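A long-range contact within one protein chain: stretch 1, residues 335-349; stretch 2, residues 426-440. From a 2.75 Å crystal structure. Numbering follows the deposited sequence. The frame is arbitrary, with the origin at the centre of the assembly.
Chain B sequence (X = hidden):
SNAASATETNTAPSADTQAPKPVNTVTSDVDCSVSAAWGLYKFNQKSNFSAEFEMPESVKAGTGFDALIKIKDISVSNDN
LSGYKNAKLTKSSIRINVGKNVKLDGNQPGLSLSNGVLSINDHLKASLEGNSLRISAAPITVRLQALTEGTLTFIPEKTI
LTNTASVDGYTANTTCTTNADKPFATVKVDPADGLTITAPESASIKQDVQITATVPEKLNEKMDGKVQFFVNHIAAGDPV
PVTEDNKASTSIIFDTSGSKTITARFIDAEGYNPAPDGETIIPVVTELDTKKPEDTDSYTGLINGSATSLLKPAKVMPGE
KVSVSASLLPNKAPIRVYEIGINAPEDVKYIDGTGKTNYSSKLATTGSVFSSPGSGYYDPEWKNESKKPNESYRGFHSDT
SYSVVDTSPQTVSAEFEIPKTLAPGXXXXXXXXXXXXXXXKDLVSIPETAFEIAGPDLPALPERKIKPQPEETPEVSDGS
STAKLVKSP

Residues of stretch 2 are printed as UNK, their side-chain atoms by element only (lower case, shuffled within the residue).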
# COMPACT_ATOMS: atom_id res chain seq x y z
N ILE B 335 -12.22 -19.85 36.96
CA ILE B 335 -12.25 -20.94 36.03
C ILE B 335 -11.41 -22.05 36.65
O ILE B 335 -10.70 -21.81 37.64
CB ILE B 335 -11.67 -20.56 34.63
CG1 ILE B 335 -10.19 -20.21 34.73
CG2 ILE B 335 -12.45 -19.41 34.03
CD1 ILE B 335 -9.50 -20.00 33.38
N ARG B 336 -11.50 -23.25 36.07
CA ARG B 336 -10.75 -24.42 36.54
C ARG B 336 -9.75 -24.83 35.51
O ARG B 336 -10.13 -25.08 34.37
CB ARG B 336 -11.71 -25.56 36.77
CG ARG B 336 -12.87 -25.15 37.67
CD ARG B 336 -12.44 -25.27 39.13
NE ARG B 336 -12.24 -26.68 39.51
CZ ARG B 336 -11.75 -27.05 40.68
NH1 ARG B 336 -11.41 -26.11 41.57
NH2 ARG B 336 -11.61 -28.34 40.96
N VAL B 337 -8.47 -24.86 35.91
CA VAL B 337 -7.37 -25.26 35.03
C VAL B 337 -6.55 -26.30 35.76
O VAL B 337 -6.11 -26.09 36.89
CB VAL B 337 -6.44 -24.06 34.68
CG1 VAL B 337 -5.15 -24.51 33.99
CG2 VAL B 337 -7.16 -23.02 33.82
N TYR B 338 -6.32 -27.43 35.10
CA TYR B 338 -5.58 -28.53 35.68
C TYR B 338 -4.12 -28.53 35.26
O TYR B 338 -3.28 -28.37 36.12
CB TYR B 338 -6.25 -29.84 35.30
CG TYR B 338 -7.76 -29.79 35.44
CD1 TYR B 338 -8.34 -29.34 36.63
CD2 TYR B 338 -8.61 -30.18 34.39
CE1 TYR B 338 -9.69 -29.27 36.80
CE2 TYR B 338 -10.01 -30.12 34.56
CZ TYR B 338 -10.52 -29.65 35.79
OH TYR B 338 -11.86 -29.56 36.03
N GLU B 339 -3.81 -28.75 33.98
CA GLU B 339 -2.41 -28.72 33.50
C GLU B 339 -2.17 -27.61 32.54
O GLU B 339 -3.05 -27.28 31.74
CB GLU B 339 -2.04 -29.96 32.73
CG GLU B 339 -0.98 -30.79 33.31
CD GLU B 339 -0.69 -31.96 32.41
OE1 GLU B 339 -0.57 -31.76 31.16
OE2 GLU B 339 -0.64 -33.09 32.96
N ILE B 340 -0.96 -27.08 32.59
CA ILE B 340 -0.47 -26.24 31.51
C ILE B 340 0.98 -26.61 31.31
O ILE B 340 1.65 -27.06 32.25
CB ILE B 340 -0.66 -24.73 31.77
CG1 ILE B 340 0.17 -24.26 32.94
CG2 ILE B 340 -2.13 -24.38 31.94
CD1 ILE B 340 0.34 -22.79 32.95
N GLY B 341 1.45 -26.50 30.08
CA GLY B 341 2.87 -26.69 29.81
C GLY B 341 3.18 -26.24 28.41
O GLY B 341 2.25 -26.14 27.58
N ILE B 342 4.46 -25.95 28.15
CA ILE B 342 4.92 -25.65 26.78
C ILE B 342 5.29 -26.93 26.02
O ILE B 342 6.04 -27.76 26.53
CB ILE B 342 6.14 -24.73 26.80
CG1 ILE B 342 5.76 -23.36 27.34
CG2 ILE B 342 6.74 -24.60 25.38
CD1 ILE B 342 6.85 -22.77 28.21
N ASN B 343 4.78 -27.05 24.79
CA ASN B 343 5.09 -28.16 23.87
C ASN B 343 5.86 -27.61 22.67
O ASN B 343 5.34 -26.80 21.90
CB ASN B 343 3.80 -28.83 23.39
CG ASN B 343 4.06 -30.09 22.52
OD1 ASN B 343 4.60 -31.08 23.00
ND2 ASN B 343 3.63 -30.05 21.28
N ALA B 344 7.09 -28.07 22.50
CA ALA B 344 7.99 -27.43 21.56
C ALA B 344 7.90 -28.10 20.20
O ALA B 344 7.47 -29.24 20.12
CB ALA B 344 9.41 -27.52 22.11
N PRO B 345 8.31 -27.40 19.13
CA PRO B 345 8.43 -28.10 17.88
C PRO B 345 9.13 -29.41 18.10
O PRO B 345 9.98 -29.55 18.97
CB PRO B 345 9.35 -27.21 17.08
CG PRO B 345 9.03 -25.87 17.55
CD PRO B 345 8.75 -26.01 19.01
N GLU B 346 8.76 -30.38 17.29
CA GLU B 346 9.42 -31.67 17.27
C GLU B 346 10.94 -31.48 17.08
O GLU B 346 11.37 -30.68 16.25
CB GLU B 346 8.81 -32.48 16.12
CG GLU B 346 8.80 -34.00 16.29
CD GLU B 346 8.57 -34.74 14.93
OE1 GLU B 346 7.58 -34.41 14.19
OE2 GLU B 346 9.37 -35.66 14.62
N ASP B 347 11.71 -32.20 17.89
CA ASP B 347 13.19 -32.18 17.91
C ASP B 347 13.79 -31.18 18.87
O ASP B 347 14.96 -31.33 19.22
CB ASP B 347 13.84 -32.02 16.52
CG ASP B 347 13.78 -33.30 15.70
OD1 ASP B 347 13.35 -34.36 16.25
OD2 ASP B 347 14.15 -33.27 14.49
N VAL B 348 13.02 -30.16 19.26
CA VAL B 348 13.53 -29.13 20.16
C VAL B 348 13.58 -29.68 21.60
O VAL B 348 12.60 -30.27 22.07
CB VAL B 348 12.71 -27.83 20.05
CG1 VAL B 348 13.14 -26.83 21.09
CG2 VAL B 348 12.86 -27.23 18.68
N LYS B 349 14.71 -29.51 22.29
CA LYS B 349 14.91 -30.16 23.59
C LYS B 349 14.62 -29.24 24.78
O LYS B 349 15.12 -28.11 24.84
CB LYS B 349 16.34 -30.69 23.74
CG LYS B 349 16.69 -31.97 22.97
CD LYS B 349 18.24 -32.18 23.01
CE LYS B 349 18.70 -33.42 22.21
NZ LYS B 349 18.89 -33.14 20.74
N UNK B 426 9.51 -21.91 9.56
CA UNK B 426 8.90 -21.19 10.63
C UNK B 426 8.30 -22.17 11.65
O UNK B 426 7.65 -23.15 11.29
c UNK B 426 7.06 -19.66 11.27
c UNK B 426 7.33 -18.24 8.61
c UNK B 426 8.38 -19.13 9.29
c UNK B 426 7.80 -20.27 10.11
N UNK B 427 8.50 -21.88 12.93
CA UNK B 427 8.22 -22.81 13.98
C UNK B 427 7.61 -21.98 15.10
O UNK B 427 7.98 -20.81 15.25
c UNK B 427 10.72 -26.52 12.46
c UNK B 427 11.25 -23.80 12.62
c UNK B 427 11.95 -24.59 11.70
c UNK B 427 11.68 -25.95 11.63
c UNK B 427 9.54 -23.44 14.46
o UNK B 427 12.37 -26.72 10.74
c UNK B 427 10.28 -24.33 13.46
c UNK B 427 10.03 -25.70 13.38
N UNK B 428 6.65 -22.54 15.85
CA UNK B 428 6.07 -21.89 17.03
C UNK B 428 6.12 -22.85 18.17
O UNK B 428 6.15 -24.07 17.96
c UNK B 428 2.57 -21.85 14.26
c UNK B 428 4.59 -21.60 16.83
c UNK B 428 4.24 -20.33 16.11
se UNK B 428 2.38 -20.47 15.60
N UNK B 429 6.06 -22.34 19.39
CA UNK B 429 5.79 -23.21 20.51
C UNK B 429 4.28 -23.34 20.76
O UNK B 429 3.49 -22.49 20.32
c UNK B 429 10.11 -21.97 20.75
c UNK B 429 10.76 -23.04 21.29
c UNK B 429 8.72 -21.86 20.89
c UNK B 429 6.53 -22.70 21.73
c UNK B 429 8.69 -23.89 22.11
c UNK B 429 8.01 -22.81 21.59
c UNK B 429 10.04 -24.00 21.97
N UNK B 430 3.88 -24.41 21.43
CA UNK B 430 2.48 -24.59 21.77
C UNK B 430 2.31 -24.61 23.26
O UNK B 430 3.26 -24.93 23.99
c UNK B 430 1.97 -25.92 21.21
c UNK B 430 2.02 -26.00 19.68
n UNK B 430 0.78 -27.31 18.08
c UNK B 430 1.55 -27.34 19.15
o UNK B 430 1.86 -28.39 19.71
N UNK B 431 1.10 -24.31 23.72
CA UNK B 431 0.73 -24.61 25.12
C UNK B 431 -0.18 -25.82 25.13
O UNK B 431 -1.14 -25.89 24.34
c UNK B 431 -0.01 -23.44 25.78
c UNK B 431 -0.03 -21.77 29.72
se UNK B 431 -0.90 -21.91 28.03
c UNK B 431 0.05 -23.45 27.33
N UNK B 432 0.14 -26.77 26.00
CA UNK B 432 -0.76 -27.89 26.31
C UNK B 432 -1.69 -27.41 27.43
O UNK B 432 -1.23 -26.74 28.36
N UNK B 433 -2.99 -27.68 27.33
CA UNK B 433 -3.90 -27.31 28.41
C UNK B 433 -4.88 -28.42 28.71
O UNK B 433 -5.32 -29.13 27.81
c UNK B 433 -4.70 -26.05 28.09
c UNK B 433 -5.49 -26.24 26.82
c UNK B 433 -3.78 -24.93 27.87
N UNK B 434 -5.22 -28.55 29.98
CA UNK B 434 -6.26 -29.46 30.40
C UNK B 434 -6.98 -28.63 31.43
O UNK B 434 -6.36 -28.25 32.45
o UNK B 434 -9.28 -34.33 33.47
c UNK B 434 -6.62 -31.67 31.67
c UNK B 434 -5.65 -30.73 31.02
c UNK B 434 -7.17 -33.25 33.48
c UNK B 434 -6.27 -32.35 32.85
c UNK B 434 -8.79 -32.81 31.72
c UNK B 434 -8.41 -33.46 32.90
c UNK B 434 -7.88 -31.93 31.11
N UNK B 435 -8.26 -28.32 31.16
CA UNK B 435 -9.02 -27.34 31.94
C UNK B 435 -10.50 -27.56 31.80
O UNK B 435 -10.92 -28.32 30.92
c UNK B 435 -9.18 -25.59 30.06
n UNK B 435 -8.64 -22.60 27.76
c UNK B 435 -8.50 -24.35 29.53
c UNK B 435 -8.68 -25.92 31.46
c UNK B 435 -9.15 -23.92 28.23
N UNK B 436 -11.28 -26.87 32.63
CA UNK B 436 -12.75 -26.91 32.61
C UNK B 436 -13.34 -28.11 33.34
O UNK B 436 -12.74 -29.20 33.33
o UNK B 436 -12.18 -22.23 28.21
c UNK B 436 -13.35 -26.89 31.20
c UNK B 436 -12.19 -23.40 30.30
c UNK B 436 -12.46 -23.36 28.94
c UNK B 436 -13.28 -25.61 29.05
c UNK B 436 -13.03 -25.66 30.41
c UNK B 436 -13.01 -24.47 28.30
c UNK B 436 -12.49 -24.53 31.03
N UNK B 437 -14.51 -27.87 33.95
CA UNK B 437 -15.43 -28.87 34.48
C UNK B 437 -15.75 -29.90 33.41
O UNK B 437 -15.46 -31.08 33.58
c UNK B 437 -16.72 -28.14 34.88
o UNK B 437 -17.41 -28.71 35.99
N UNK B 438 -16.40 -29.48 32.32
CA UNK B 438 -16.57 -30.32 31.14
C UNK B 438 -15.22 -30.22 30.46
O UNK B 438 -14.98 -29.29 29.67
c UNK B 438 -17.68 -29.81 30.22
c UNK B 438 -18.22 -30.90 29.27
n UNK B 438 -19.57 -31.00 29.14
o UNK B 438 -17.44 -31.63 28.66
N UNK B 439 -14.35 -31.17 30.77
CA UNK B 439 -12.90 -30.93 30.66
C UNK B 439 -12.32 -31.05 29.25
O UNK B 439 -12.44 -32.10 28.62
o UNK B 439 -12.19 -33.20 31.10
c UNK B 439 -12.15 -31.88 31.59
N UNK B 440 -11.69 -30.01 28.74
CA UNK B 440 -11.05 -30.16 27.45
C UNK B 440 -9.53 -30.31 27.56
O UNK B 440 -8.92 -29.96 28.56
c UNK B 440 -9.45 -27.48 26.20
c UNK B 440 -10.92 -27.60 26.57
c UNK B 440 -11.45 -29.04 26.49
c UNK B 440 -11.75 -26.72 25.65

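Position 426 has four side-chain carbons, forked at the first, with one arm two carbons long. It lies out of reach of stretch 1. A fork at CB with a longer arm is Ile426.

Position 427 has one carbon, then a six-carbon ring bearing an oxygen. Its CB lies 4.0 Å from Pro345 CG. This is Tyr427.

Position 428 has two carbons, a selenium and a last carbon, unbranched. The CA-to-CB bond points away from stretch 1, but the backbone O lies 3.4 Å from Pro345 CD. Selenium identifies selenomethionine, Met428.

Position 429 has one carbon and a six-carbon ring without oxygen. Pro345 CD sits over one face of the ring, 4.0 Å from its centroid, in a CH-pi contact. Ring carbons also meet Ile342, Ala344 and Val348. This is Phe429; its CE1 is 3.6 Å from Ala344 CB.

Position 430 has three carbons, the third carrying one oxygen and one nitrogen. The oxygen accepts a hydrogen bond from Asn343 ND2 at 2.9 Å. An amide on a chain this long is Gln430, and the acceptor is OE1. Its NE2 is satisfied elsewhere in the structure.

Position 431 again has two carbons, a selenium and a terminal carbon. That last carbon is 3.4 Å from Ile340 CD1. This is a second selenomethionine, Met431.

Position 432 has no side-chain atoms, so it is Gly432. It pairs with Gly341. Its N donates to Gly341 O at 2.7 Å, and its O accepts from Gly341 N at 3.2 Å.

Position 433 has three carbons, one carrying the other two. One branch tip is 4.4 Å from Ile340 CG2. This is Val433.

Position 434 has one carbon and a six-carbon ring bearing an oxygen. The edge of the Tyr338 ring points toward its face, with centroids 4.7 Å apart and planes at 59°. This is Tyr434.

Position 435 has four carbons in a row ending in nitrogen. Its CB is 3.4 Å from Arg336 O, while the chain end leads away. This is Lys435.

Position 436 has one carbon and a six-carbon ring with an oxygen. CB points away from stretch 1, but the backbone N donates to Arg336 O at 2.7 Å. This is Tyr436.

Position 437 has one carbon and one oxygen. Its backbone N is 3.8 Å from Tyr338 OH. This is Ser437.

Position 438 has two carbons, the second carrying oxygen and nitrogen. It makes no contact. The short amide is Asn438.

Position 439 has one carbon and one oxygen. Its CB is 4.1 Å from Tyr338 CE2. This is Ser439.

Position 440 has four carbons, forked at the second, and makes no contact. This is Leu440.

The contact is an antiparallel strand pair. A beta bulge between Val337 and Glu339 shifts the register by one. There Tyr434 O accepts from both Tyr338 N (2.8 Å) and Glu339 N (3.0 Å). Ile340, Ile342, Met431 and Val433 share one face of the sheet; Asn343 and Gln430 lie on the other. Past the end of strand 335-343, Pro345 packs over one face of the Phe429 ring.

Stretch 2 (426-440) IYMFQMGVYKYSNSL
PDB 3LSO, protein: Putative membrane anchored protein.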